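Local coordinates for protein probable endonuclease 4 (Thermotoga maritima, PDB 4HNO) that probably repairs DNA as an endonuclease, using a cluster of metal ions to cut the backbone at apurinic or apyrimidinic sites, at residues A[34-39]-A[95-100]; A[47-52]-A[101-106]; A[219-224]-A[239-244]; A[245-250]-A[279-284]. All coordinates share one frame; numbering follows the deposited sequence.

In the fold
The four contacts sample two separate regions of one TIM barrel of the xylose isomerase-like kind. Contacts 1 and 2 share helix 84-104, and their centres lie about 10 Å apart; their segments alternate along the chain, so the loop after strand 31-34 and the start of helix 49-61 meet successive turns of one helix. Contacts 3 and 4 follow in series, about 12 Å apart between centres, and share helix 242-250, with Phe246 touching both Asp221 and Ile281. About 30 Å separates the centres of contacts 1 and 3, which lie on opposite sides of the chain's centre. Contacts 1 and 3 border the metal-binding end of the barrel, whereas 2 and 4 join its outer helices.

Contact 1 of 4, residues A[34-39]-A[95-100]; sequences IFPHNA and KKEVEI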
loop_
_atom_site.group_PDB
_atom_site.type_symbol
_atom_site.label_atom_id
_atom_site.label_comp_id
_atom_site.label_asym_id
_atom_site.label_seq_id
_atom_site.Cartn_x
_atom_site.Cartn_y
_atom_site.Cartn_z
ATOM N N ILE A 34 -1.194 -6.444 6.054
ATOM C CA ILE A 34 -1.109 -7.897 5.966
ATOM C C ILE A 34 -1.570 -8.341 4.597
ATOM O O ILE A 34 -2.366 -7.680 3.945
ATOM C CB ILE A 34 -1.987 -8.585 7.032
ATOM C CG1 ILE A 34 -3.388 -7.973 7.093
ATOM C CG2 ILE A 34 -1.325 -8.479 8.402
ATOM C CD1 ILE A 34 -4.430 -8.832 7.833
ATOM N N PHE A 35 -1.115 -9.512 4.162
ATOM C CA PHE A 35 -1.782 -10.205 3.060
ATOM C C PHE A 35 -3.103 -10.803 3.583
ATOM O O PHE A 35 -3.249 -11.047 4.767
ATOM C CB PHE A 35 -0.892 -11.294 2.464
ATOM C CG PHE A 35 0.275 -10.761 1.658
ATOM C CD1 PHE A 35 1.564 -11.111 1.986
ATOM C CD2 PHE A 35 0.077 -9.948 0.553
ATOM C CE1 PHE A 35 2.636 -10.642 1.222
ATOM C CE2 PHE A 35 1.136 -9.471 -0.191
ATOM C CZ PHE A 35 2.416 -9.816 0.142
ATOM N N PRO A 36 -4.050 -11.082 2.692
ATOM C CA PRO A 36 -5.343 -11.635 3.125
ATOM C C PRO A 36 -5.360 -13.158 3.154
ATOM O O PRO A 36 -6.344 -13.736 3.579
ATOM C CB PRO A 36 -6.330 -11.083 2.082
ATOM C CG PRO A 36 -5.491 -10.571 0.959
ATOM C CD PRO A 36 -4.070 -10.681 1.280
ATOM N N HIS A 37 -4.298 -13.786 2.679
ATOM C CA HIS A 37 -4.221 -15.221 2.511
ATOM C C HIS A 37 -2.785 -15.536 2.126
ATOM O O HIS A 37 -1.990 -14.633 1.857
ATOM C CB HIS A 37 -5.181 -15.682 1.394
ATOM C CG HIS A 37 -4.960 -14.975 0.097
ATOM N ND1 HIS A 37 -3.887 -15.221 -0.727
ATOM C CD2 HIS A 37 -5.673 -13.991 -0.493
ATOM C CE1 HIS A 37 -3.951 -14.404 -1.765
ATOM N NE2 HIS A 37 -5.019 -13.641 -1.645
ATOM N N ASN A 38 -2.486 -16.826 2.060
ATOM C CA ASN A 38 -1.208 -17.294 1.549
ATOM C C ASN A 38 -1.408 -18.203 0.339
ATOM O O ASN A 38 -0.660 -19.164 0.138
ATOM C CB ASN A 38 -0.459 -18.041 2.645
ATOM C CG ASN A 38 -0.990 -19.444 2.855
ATOM O OD1 ASN A 38 -2.191 -19.642 3.061
ATOM N ND2 ASN A 38 -0.103 -20.431 2.771
ATOM N N ALA A 39 -2.422 -17.919 -0.459
ATOM C CA ALA A 39 -2.703 -18.753 -1.624
ATOM C C ALA A 39 -1.580 -18.693 -2.667
ATOM O O ALA A 39 -0.997 -17.648 -2.909
ATOM C CB ALA A 39 -4.031 -18.347 -2.245
ATOM N N LYS A 95 -12.349 -10.264 -5.746
ATOM C CA LYS A 95 -13.614 -10.292 -5.020
ATOM C C LYS A 95 -13.465 -11.075 -3.718
ATOM O O LYS A 95 -13.958 -10.654 -2.672
ATOM C CB LYS A 95 -14.739 -10.921 -5.843
ATOM C CG LYS A 95 -15.277 -10.136 -7.013
ATOM C CD LYS A 95 -16.267 -10.954 -7.856
ATOM C CE LYS A 95 -16.709 -10.232 -9.088
ATOM N NZ LYS A 95 -17.506 -11.129 -9.955
ATOM N N LYS A 96 -12.817 -12.238 -3.788
ATOM C CA LYS A 96 -12.573 -13.021 -2.583
ATOM C C LYS A 96 -11.723 -12.244 -1.569
ATOM O O LYS A 96 -12.015 -12.260 -0.385
ATOM C CB LYS A 96 -11.931 -14.360 -2.957
ATOM C CG LYS A 96 -11.353 -15.143 -1.795
ATOM C CD LYS A 96 -12.274 -15.460 -0.628
ATOM C CE LYS A 96 -13.475 -16.306 -0.972
ATOM N NZ LYS A 96 -13.067 -17.620 -1.527
ATOM N N GLU A 97 -10.688 -11.543 -2.039
ATOM C CA GLU A 97 -9.894 -10.753 -1.102
ATOM C C GLU A 97 -10.726 -9.664 -0.438
ATOM O O GLU A 97 -10.548 -9.410 0.753
ATOM C CB GLU A 97 -8.690 -10.151 -1.821
ATOM C CG GLU A 97 -7.670 -11.175 -2.245
ATOM C CD GLU A 97 -6.436 -10.509 -2.905
ATOM O OE1 GLU A 97 -5.380 -11.151 -2.963
ATOM O OE2 GLU A 97 -6.582 -9.346 -3.360
ATOM N N VAL A 98 -11.617 -9.026 -1.182
ATOM C CA VAL A 98 -12.528 -8.061 -0.567
ATOM C C VAL A 98 -13.365 -8.729 0.513
ATOM O O VAL A 98 -13.559 -8.176 1.592
ATOM C CB VAL A 98 -13.407 -7.379 -1.638
ATOM C CG1 VAL A 98 -14.560 -6.619 -0.987
ATOM C CG2 VAL A 98 -12.559 -6.456 -2.502
ATOM N N GLU A 99 -13.868 -9.931 0.233
ATOM C CA GLU A 99 -14.666 -10.622 1.209
ATOM C C GLU A 99 -13.858 -11.071 2.425
ATOM O O GLU A 99 -14.397 -11.085 3.539
ATOM C CB GLU A 99 -15.442 -11.730 0.534
ATOM C CG GLU A 99 -16.523 -11.127 -0.437
ATOM C CD GLU A 99 -17.560 -10.200 0.281
ATOM O OE1 GLU A 99 -18.170 -10.655 1.276
ATOM O OE2 GLU A 99 -17.760 -9.035 -0.114
ATOM N N ILE A 100 -12.590 -11.417 2.248
ATOM C CA ILE A 100 -11.726 -11.687 3.380
ATOM C C ILE A 100 -11.599 -10.436 4.246
ATOM O O ILE A 100 -11.736 -10.494 5.474
ATOM C CB ILE A 100 -10.330 -12.177 2.916
ATOM C CG1 ILE A 100 -10.425 -13.569 2.297
ATOM C CG2 ILE A 100 -9.349 -12.145 4.071
ATOM C CD1 ILE A 100 -9.232 -13.984 1.467
#
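The imidazole of His37 meets segment 95-100 by its edge: OE1 and CG of Glu97 and CD1 of Ile100 all lie near the ring plane. His37 NE2 donates to Glu97 OE1 over 2.8 Å, with an N-H...O angle of 155° and the oxygen tilted slightly from the ring plane. The carboxylate receives this bond on its anti lone pair, and its plane is turned 32° from that of the ring. With its CG between the backbone N and the carbonyl carbon (chi1 55°), the His37 ring sets out toward helix 84-104. His37 ND1, across the ring, accepts from Ala39 N at 3.1 Å, so the rotation of the imidazole is fixed at both nitrogens. Glu97 reaches the ring with its chain extended beyond CG; its carboxylate also bonds Ser73 OG through OE2 and Gly74 N through OE1. In this TIM barrel, helix 84-104 thereby joins the loops that follow two neighbouring parallel strands, 31-34 and 69-72. The second of these strands ends at His72, a zinc ligand, whose side chain is about 6 Å from that of Pro36. Beside this hydrogen bond the packing is apolar: Pro36 CG lies 3.9 Å from Glu97 CG, and Pro36 CB lies 3.8 Å from Ile100 CG2. That same methyl carbon, Ile100 CG2, approaches the carbonyl Pro36 O to 3.4 Å, while Ile100 CD1 reaches 4.1 Å from His37 CD2.

Contact 2 of 4, residues A[47-52]-A[101-106]; sequences PSDEAA and CRKLGI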
loop_
_atom_site.group_PDB
_atom_site.type_symbol
_atom_site.label_atom_id
_atom_site.label_comp_id
_atom_site.label_asym_id
_atom_site.label_seq_id
_atom_site.Cartn_x
_atom_site.Cartn_y
_atom_site.Cartn_z
ATOM N N PRO A 47 -10.883 -16.595 6.300
ATOM C CA PRO A 47 -10.651 -16.928 7.705
ATOM C C PRO A 47 -11.888 -17.616 8.266
ATOM O O PRO A 47 -13.006 -17.277 7.889
ATOM C CB PRO A 47 -10.451 -15.563 8.367
ATOM C CG PRO A 47 -11.119 -14.609 7.507
ATOM C CD PRO A 47 -10.964 -15.145 6.084
ATOM N N SER A 48 -11.692 -18.567 9.163
ATOM C CA SER A 48 -12.824 -19.164 9.842
ATOM C C SER A 48 -13.527 -18.111 10.692
ATOM O O SER A 48 -12.975 -17.051 11.017
ATOM C CB SER A 48 -12.385 -20.318 10.729
ATOM O OG SER A 48 -11.649 -19.820 11.831
ATOM N N ASP A 49 -14.755 -18.418 11.090
ATOM C CA ASP A 49 -15.456 -17.550 12.011
ATOM C C ASP A 49 -14.631 -17.310 13.263
ATOM O O ASP A 49 -14.534 -16.183 13.747
ATOM C CB ASP A 49 -16.793 -18.133 12.428
ATOM C CG ASP A 49 -17.735 -18.323 11.287
ATOM O OD1 ASP A 49 -17.537 -17.767 10.181
ATOM O OD2 ASP A 49 -18.730 -19.038 11.506
ATOM N N GLU A 50 -14.072 -18.369 13.821
ATOM C CA GLU A 50 -13.273 -18.264 15.030
ATOM C C GLU A 50 -12.055 -17.382 14.812
ATOM O O GLU A 50 -11.727 -16.552 15.657
ATOM C CB GLU A 50 -12.849 -19.673 15.462
ATOM C CG GLU A 50 -11.950 -19.747 16.673
ATOM C CD GLU A 50 -12.669 -19.431 17.961
ATOM O OE1 GLU A 50 -11.983 -19.221 18.988
ATOM O OE2 GLU A 50 -13.918 -19.385 17.948
ATOM N N ALA A 51 -11.384 -17.570 13.680
ATOM C CA ALA A 51 -10.196 -16.783 13.398
ATOM C C ALA A 51 -10.524 -15.300 13.272
ATOM O O ALA A 51 -9.766 -14.442 13.749
ATOM C CB ALA A 51 -9.531 -17.278 12.119
ATOM N N ALA A 52 -11.629 -14.980 12.610
ATOM C CA ALA A 52 -12.019 -13.592 12.442
ATOM C C ALA A 52 -12.388 -12.966 13.781
ATOM O O ALA A 52 -12.030 -11.831 14.057
ATOM C CB ALA A 52 -13.158 -13.473 11.453
ATOM N N CYS A 101 -11.310 -9.300 3.605
ATOM C CA CYS A 101 -11.235 -8.055 4.353
ATOM C C CYS A 101 -12.519 -7.804 5.119
ATOM O O CYS A 101 -12.497 -7.466 6.297
ATOM C CB CYS A 101 -10.967 -6.878 3.413
ATOM S SG CYS A 101 -9.327 -6.838 2.687
ATOM N N ARG A 102 -13.650 -7.958 4.439
ATOM C CA ARG A 102 -14.941 -7.678 5.052
ATOM C C ARG A 102 -15.156 -8.588 6.265
ATOM O O ARG A 102 -15.662 -8.139 7.282
ATOM C CB ARG A 102 -16.037 -7.837 3.982
ATOM C CG ARG A 102 -17.460 -7.530 4.378
ATOM C CD ARG A 102 -17.865 -6.050 4.442
ATOM N NE ARG A 102 -17.264 -5.390 5.587
ATOM C CZ ARG A 102 -17.733 -5.482 6.826
ATOM N NH1 ARG A 102 -17.095 -4.841 7.797
ATOM N NH2 ARG A 102 -18.829 -6.192 7.123
ATOM N N LYS A 103 -14.768 -9.859 6.185
ATOM C CA LYS A 103 -14.954 -10.780 7.301
ATOM C C LYS A 103 -14.073 -10.406 8.498
ATOM O O LYS A 103 -14.501 -10.533 9.644
ATOM C CB LYS A 103 -14.720 -12.217 6.853
ATOM C CG LYS A 103 -15.122 -13.213 7.921
ATOM C CD LYS A 103 -15.180 -14.637 7.440
ATOM C CE LYS A 103 -15.623 -15.552 8.584
ATOM N NZ LYS A 103 -15.768 -16.956 8.168
ATOM N N LEU A 104 -12.845 -9.967 8.223
ATOM C CA LEU A 104 -11.932 -9.519 9.267
ATOM C C LEU A 104 -12.268 -8.141 9.838
ATOM O O LEU A 104 -11.790 -7.807 10.920
ATOM C CB LEU A 104 -10.496 -9.488 8.738
ATOM C CG LEU A 104 -9.881 -10.832 8.382
ATOM C CD1 LEU A 104 -8.517 -10.625 7.740
ATOM C CD2 LEU A 104 -9.775 -11.756 9.591
ATOM N N GLY A 105 -13.031 -7.349 9.095
ATOM C CA GLY A 105 -13.283 -5.969 9.430
ATOM C C GLY A 105 -12.289 -4.976 8.811
ATOM O O GLY A 105 -12.392 -3.783 9.050
ATOM N N ILE A 106 -11.344 -5.463 8.033
ATOM C CA ILE A 106 -10.364 -4.593 7.393
ATOM C C ILE A 106 -11.070 -3.746 6.333
ATOM O O ILE A 106 -11.869 -4.239 5.533
ATOM C CB ILE A 106 -9.220 -5.442 6.792
ATOM C CG1 ILE A 106 -8.404 -6.137 7.881
ATOM C CG2 ILE A 106 -8.342 -4.626 5.875
ATOM C CD1 ILE A 106 -7.471 -5.242 8.622
#
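Pro47 and Ala52 close on Lys103 and Leu104 where two outer helices of the TIM barrel meet, the first turn of helix 49-61 against the last turn of helix 84-104. The inner part is compact and apolar. Leu104 puts its CD2 methyl 3.8 Å from Pro47 CG and 4.2 Å from Ala52 CB, and the same leucine also packs on Phe17 and Phe55. Toward solvent the contact becomes polar and rests on one long side chain. Lys103 has CG anti to its backbone N (chi1 -171°) and stays extended beyond it; it runs past the Pro47 ring, CD 4.1 Å from Pro47 CG. Its ammonium group, Lys103 NZ, then donates to Pro47 O over 2.8 Å, lying in the carbonyl plane. A salt bridge to Asp49 OD1, also 2.8 Å from Lys103 NZ, reaches the anti side of the carboxylate oxygen, 18° out of its plane. Asp49 is exposed and was modelled in two conformers; the salt bridge is described for one of them and may not hold in the other. Ser48, the N-cap of helix 49-61, orders that first turn by a bond of 2.9 Å from Ala51 N to Ser48 OG.

Contact 3 of 4, residues A[219-224]-A[239-244]; sequences LNDSKY and GFIGEE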
loop_
_atom_site.group_PDB
_atom_site.type_symbol
_atom_site.label_atom_id
_atom_site.label_comp_id
_atom_site.label_asym_id
_atom_site.label_seq_id
_atom_site.Cartn_x
_atom_site.Cartn_y
_atom_site.Cartn_z
ATOM N N LEU A 219 6.483 3.140 3.372
ATOM C CA LEU A 219 7.699 3.837 3.746
ATOM C C LEU A 219 8.869 2.895 3.512
ATOM O O LEU A 219 9.185 2.030 4.322
ATOM C CB LEU A 219 7.612 4.282 5.208
ATOM C CG LEU A 219 8.623 5.372 5.535
ATOM C CD1 LEU A 219 8.160 6.726 4.981
ATOM C CD2 LEU A 219 8.885 5.444 7.031
ATOM N N ASN A 220 9.498 3.081 2.355
ATOM C CA ASN A 220 10.581 2.232 1.880
ATOM C C ASN A 220 11.733 3.108 1.386
ATOM O O ASN A 220 11.519 4.004 0.572
ATOM C CB ASN A 220 10.106 1.402 0.681
ATOM C CG ASN A 220 9.016 0.413 1.058
ATOM O OD1 ASN A 220 9.135 -0.280 2.071
ATOM N ND2 ASN A 220 7.979 0.348 0.235
ATOM N N ASP A 221 12.947 2.858 1.868
ATOM C CA ASP A 221 14.093 3.462 1.202
ATOM C C ASP A 221 14.296 2.677 -0.111
ATOM O O ASP A 221 13.580 1.708 -0.403
ATOM C CB ASP A 221 15.310 3.455 2.149
ATOM C CG ASP A 221 16.283 4.611 1.916
ATOM O OD1 ASP A 221 16.452 5.019 0.753
ATOM O OD2 ASP A 221 16.899 5.071 2.922
ATOM N N SER A 222 15.274 3.108 -0.894
ATOM C CA SER A 222 15.585 2.483 -2.167
ATOM C C SER A 222 17.041 2.056 -2.245
ATOM O O SER A 222 17.939 2.800 -1.855
ATOM C CB SER A 222 15.291 3.421 -3.334
ATOM O OG SER A 222 15.587 2.727 -4.537
ATOM N N LYS A 223 17.267 0.876 -2.803
ATOM C CA LYS A 223 18.620 0.424 -3.088
ATOM C C LYS A 223 19.266 1.195 -4.237
ATOM O O LYS A 223 20.464 1.050 -4.448
ATOM C CB LYS A 223 18.640 -1.077 -3.380
ATOM C CG LYS A 223 18.430 -1.911 -2.129
ATOM C CD LYS A 223 18.696 -3.372 -2.325
ATOM C CE LYS A 223 18.581 -4.114 -0.997
ATOM N NZ LYS A 223 19.811 -3.959 -0.157
ATOM N N TYR A 224 18.483 1.984 -4.971
ATOM C CA TYR A 224 18.963 2.629 -6.188
ATOM C C TYR A 224 18.659 4.110 -6.174
ATOM O O TYR A 224 17.806 4.594 -5.431
ATOM C CB TYR A 224 18.340 1.957 -7.425
ATOM C CG TYR A 224 18.835 0.541 -7.625
ATOM C CD1 TYR A 224 18.163 -0.535 -7.048
ATOM C CD2 TYR A 224 19.984 0.277 -8.326
ATOM C CE1 TYR A 224 18.614 -1.839 -7.176
ATOM C CE2 TYR A 224 20.468 -1.036 -8.444
ATOM C CZ TYR A 224 19.761 -2.085 -7.868
ATOM O OH TYR A 224 20.185 -3.393 -7.975
ATOM N N GLY A 239 19.481 3.674 2.217
ATOM C CA GLY A 239 19.436 3.776 0.771
ATOM C C GLY A 239 19.575 5.191 0.266
ATOM O O GLY A 239 20.079 6.087 0.943
ATOM N N PHE A 240 19.145 5.396 -0.968
ATOM C CA PHE A 240 19.344 6.662 -1.653
ATOM C C PHE A 240 18.366 7.758 -1.257
ATOM O O PHE A 240 18.596 8.929 -1.592
ATOM C CB PHE A 240 19.410 6.481 -3.163
ATOM C CG PHE A 240 20.712 5.874 -3.634
ATOM C CD1 PHE A 240 20.828 4.515 -3.853
ATOM C CD2 PHE A 240 21.809 6.676 -3.857
ATOM C CE1 PHE A 240 22.017 3.957 -4.302
ATOM C CE2 PHE A 240 23.004 6.125 -4.287
ATOM C CZ PHE A 240 23.107 4.768 -4.517
ATOM N N ILE A 241 17.299 7.415 -0.543
ATOM C CA ILE A 241 16.489 8.459 0.082
ATOM C C ILE A 241 17.222 8.934 1.339
ATOM O O ILE A 241 17.514 10.125 1.498
ATOM C CB ILE A 241 15.044 7.991 0.345
ATOM C CG1 ILE A 241 14.379 7.635 -0.991
ATOM C CG2 ILE A 241 14.286 9.075 1.094
ATOM C CD1 ILE A 241 13.018 6.993 -0.866
ATOM N N GLY A 242 17.567 7.989 2.203
ATOM C CA GLY A 242 18.492 8.247 3.278
ATOM C C GLY A 242 17.880 8.967 4.460
ATOM O O GLY A 242 16.720 9.360 4.460
ATOM N N GLU A 243 18.687 9.147 5.496
ATOM C CA GLU A 243 18.212 9.847 6.671
ATOM C C GLU A 243 17.833 11.281 6.331
ATOM O O GLU A 243 16.812 11.774 6.778
ATOM C CB GLU A 243 19.231 9.814 7.809
ATOM C CG GLU A 243 19.534 8.429 8.346
ATOM C CD GLU A 243 20.356 8.465 9.621
ATOM O OE1 GLU A 243 20.796 9.567 10.015
ATOM O OE2 GLU A 243 20.559 7.395 10.229
ATOM N N GLU A 244 18.654 11.945 5.523
ATOM C CA GLU A 244 18.387 13.334 5.191
ATOM C C GLU A 244 17.125 13.469 4.344
ATOM O O GLU A 244 16.356 14.408 4.514
ATOM C CB GLU A 244 19.588 13.963 4.478
ATOM C CG GLU A 244 20.858 13.970 5.330
ATOM C CD GLU A 244 21.918 14.946 4.873
ATOM O OE1 GLU A 244 21.754 15.584 3.814
ATOM O OE2 GLU A 244 22.919 15.083 5.602
#
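A single carboxylate, that of Asp221, gathers backbone N-H groups from both segments. Asp221 OD1 accepts from Ile241 N at 2.9 Å on its syn side and from Ser222 N at 2.8 Å through its anti lone pair. Asp221 OD2 takes Gly242 N at 3.1 Å, 27° out of the carboxylate plane, and more weakly Gly239 N; Gly237 N, just outside the segments, bonds it as well. With CG roughly anti to the backbone N (chi1 -150°), the carboxylate faces the backbone of residues 239 to 242, and so many N-H dipoles would be expected to favour its charged form. Beside it, Phe240 N donates to Ser222 O over 3.0 Å, while Gly239, lacking a side chain, brings CA within 3.2 Å of that oxygen. The Phe240 ring turns its edge to the backbone, CE1 3.3 Å from Lys223 O. Ile241 sends CD1 to 3.6 Å from Asn220 O. The loop thus tied off carries Asp231 and His233, which bind a metal ion with His184, and Asn220 hydrogen-bonds to the backbone of Glu263, a ligand of another metal position: an arrangement typical of TIM-barrel metalloenzymes, whose active sites gather at the C-terminal ends of the strands.

Contact 4 of 4, residues A[245-250]-A[279-284]; sequences GFAVFF and FEIIEK
Ile281 is the first residue of segment 279-284 to enter the interface with helix 245-250, and it takes the larger share. Both of its branches are used. The CG2 methyl of Ile281, anti to the backbone N, lies 3.8 Å from Ala247 CB and 4.0 Å from CD2 of the Phe250 ring. The longer branch, with CG1 beside the backbone N (chi1 -69°), carries Ile281 CD1 to 4.4 Å from Phe246 CB, a looser touch at the base of a side chain whose ring then leads away toward Leu219 and Asp221. Ile282 follows and turns partly aside, but its CG1 still comes within 4.0 Å of Phe250 CD2, so that the two isoleucines share CD2 of the ring, with Ile281 CG2 also near CE2. Both side chains run roughly at a right angle to that of Phe250. Elsewhere the ring is held by its own surroundings: Phe246 O sits 3.1 Å above one face, offset toward the rim, and Trp260 stacks with it. Lys284 completes the segment with a weak, long ion pair to Glu243. The axes of segments 245-250 and 279-284 approach to 9.5 Å, with a signed crossing angle of -80°, joining two outer helices of the TIM barrel almost perpendicularly. With no hydrogen bond between the two segments, their contact rests on dispersion and the exclusion of water from aliphatic carbons and one side of an aromatic ring.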
loop_
_atom_site.group_PDB
_atom_site.type_symbol
_atom_site.label_atom_id
_atom_site.label_comp_id
_atom_site.label_asym_id
_atom_site.label_seq_id
_atom_site.Cartn_x
_atom_site.Cartn_y
_atom_site.Cartn_z
ATOM N N GLY A 245 16.926 12.548 3.413
ATOM C CA GLY A 245 15.750 12.600 2.570
ATOM C C GLY A 245 14.472 12.328 3.339
ATOM O O GLY A 245 13.467 13.027 3.181
ATOM N N PHE A 246 14.499 11.300 4.182
ATOM C CA PHE A 246 13.333 11.030 4.987
ATOM C C PHE A 246 13.050 12.170 5.964
ATOM O O PHE A 246 11.889 12.476 6.218
ATOM C CB PHE A 246 13.422 9.673 5.694
ATOM C CG PHE A 246 13.053 8.523 4.808
ATOM C CD1 PHE A 246 13.974 7.561 4.470
ATOM C CD2 PHE A 246 11.782 8.427 4.275
ATOM C CE1 PHE A 246 13.646 6.512 3.627
ATOM C CE2 PHE A 246 11.451 7.385 3.423
ATOM C CZ PHE A 246 12.386 6.434 3.103
ATOM N N ALA A 247 14.080 12.835 6.479
ATOM C CA ALA A 247 13.827 13.970 7.358
ATOM C C ALA A 247 13.023 15.048 6.639
ATOM O O ALA A 247 12.144 15.644 7.225
ATOM C CB ALA A 247 15.139 14.528 7.876
ATOM N N VAL A 248 13.334 15.313 5.374
ATOM C CA VAL A 248 12.558 16.267 4.594
ATOM C C VAL A 248 11.104 15.796 4.454
ATOM O O VAL A 248 10.161 16.527 4.736
ATOM C CB VAL A 248 13.202 16.480 3.210
ATOM C CG1 VAL A 248 12.299 17.303 2.316
ATOM C CG2 VAL A 248 14.570 17.150 3.362
ATOM N N PHE A 249 10.923 14.551 4.050
ATOM C CA PHE A 249 9.578 13.997 3.850
ATOM C C PHE A 249 8.757 14.052 5.138
ATOM O O PHE A 249 7.603 14.462 5.113
ATOM C CB PHE A 249 9.766 12.563 3.384
ATOM C CG PHE A 249 8.507 11.849 2.963
ATOM C CD1 PHE A 249 7.764 12.276 1.875
ATOM C CD2 PHE A 249 8.146 10.661 3.579
ATOM C CE1 PHE A 249 6.662 11.560 1.434
ATOM C CE2 PHE A 249 7.048 9.947 3.133
ATOM C CZ PHE A 249 6.319 10.400 2.058
ATOM N N PHE A 250 9.364 13.669 6.254
ATOM C CA PHE A 250 8.669 13.599 7.527
ATOM C C PHE A 250 8.263 14.967 8.045
ATOM O O PHE A 250 7.402 15.068 8.919
ATOM C CB PHE A 250 9.558 12.979 8.604
ATOM C CG PHE A 250 9.934 11.530 8.386
ATOM C CD1 PHE A 250 9.228 10.693 7.546
ATOM C CD2 PHE A 250 11.019 11.019 9.080
ATOM C CE1 PHE A 250 9.610 9.369 7.416
ATOM C CE2 PHE A 250 11.399 9.710 8.942
ATOM C CZ PHE A 250 10.698 8.881 8.113
ATOM N N PHE A 279 11.996 7.307 14.339
ATOM C CA PHE A 279 11.953 8.227 15.456
ATOM C C PHE A 279 13.306 8.877 15.731
ATOM O O PHE A 279 13.353 10.041 16.139
ATOM C CB PHE A 279 11.339 7.548 16.678
ATOM C CG PHE A 279 9.865 7.312 16.521
ATOM C CD1 PHE A 279 9.363 6.035 16.385
ATOM C CD2 PHE A 279 8.992 8.382 16.434
ATOM C CE1 PHE A 279 8.002 5.825 16.207
ATOM C CE2 PHE A 279 7.641 8.176 16.257
ATOM C CZ PHE A 279 7.149 6.895 16.142
ATOM N N GLU A 280 14.396 8.153 15.481
ATOM C CA GLU A 280 15.740 8.749 15.607
ATOM C C GLU A 280 15.886 9.894 14.618
ATOM O O GLU A 280 16.464 10.929 14.951
ATOM C CB GLU A 280 16.854 7.749 15.295
ATOM C CG GLU A 280 17.067 6.596 16.245
ATOM C CD GLU A 280 18.119 5.629 15.712
ATOM O OE1 GLU A 280 19.176 6.110 15.249
ATOM O OE2 GLU A 280 17.883 4.399 15.725
ATOM N N ILE A 281 15.440 9.691 13.385
ATOM C CA ILE A 281 15.527 10.734 12.379
ATOM C C ILE A 281 14.719 11.957 12.802
ATOM O O ILE A 281 15.205 13.080 12.732
ATOM C CB ILE A 281 15.059 10.211 10.996
ATOM C CG1 ILE A 281 16.066 9.191 10.456
ATOM C CG2 ILE A 281 14.847 11.350 10.016
ATOM C CD1 ILE A 281 15.546 8.393 9.285
ATOM N N ILE A 282 13.483 11.739 13.233
ATOM C CA ILE A 282 12.646 12.835 13.712
ATOM C C ILE A 282 13.338 13.629 14.835
ATOM O O ILE A 282 13.304 14.858 14.844
ATOM C CB ILE A 282 11.271 12.290 14.165
ATOM C CG1 ILE A 282 10.477 11.822 12.936
ATOM C CG2 ILE A 282 10.493 13.334 14.951
ATOM C CD1 ILE A 282 9.214 11.028 13.272
ATOM N N GLU A 283 13.974 12.915 15.756
ATOM C CA GLU A 283 14.662 13.553 16.876
ATOM C C GLU A 283 15.932 14.292 16.427
ATOM O O GLU A 283 16.124 15.465 16.747
ATOM C CB GLU A 283 14.996 12.510 17.947
ATOM C CG GLU A 283 15.712 13.076 19.160
ATOM C CD GLU A 283 15.445 12.279 20.422
ATOM O OE1 GLU A 283 14.997 11.117 20.312
ATOM O OE2 GLU A 283 15.673 12.819 21.525
ATOM N N LYS A 284 16.783 13.599 15.676
ATOM C CA LYS A 284 18.073 14.133 15.237
ATOM C C LYS A 284 17.938 15.387 14.377
ATOM O O LYS A 284 18.743 16.315 14.496
ATOM C CB LYS A 284 18.841 13.060 14.451
ATOM C CG LYS A 284 20.072 13.593 13.735
ATOM C CD LYS A 284 20.900 12.477 13.125
ATOM C CE LYS A 284 22.020 13.036 12.264
ATOM N NZ LYS A 284 22.885 11.961 11.708
#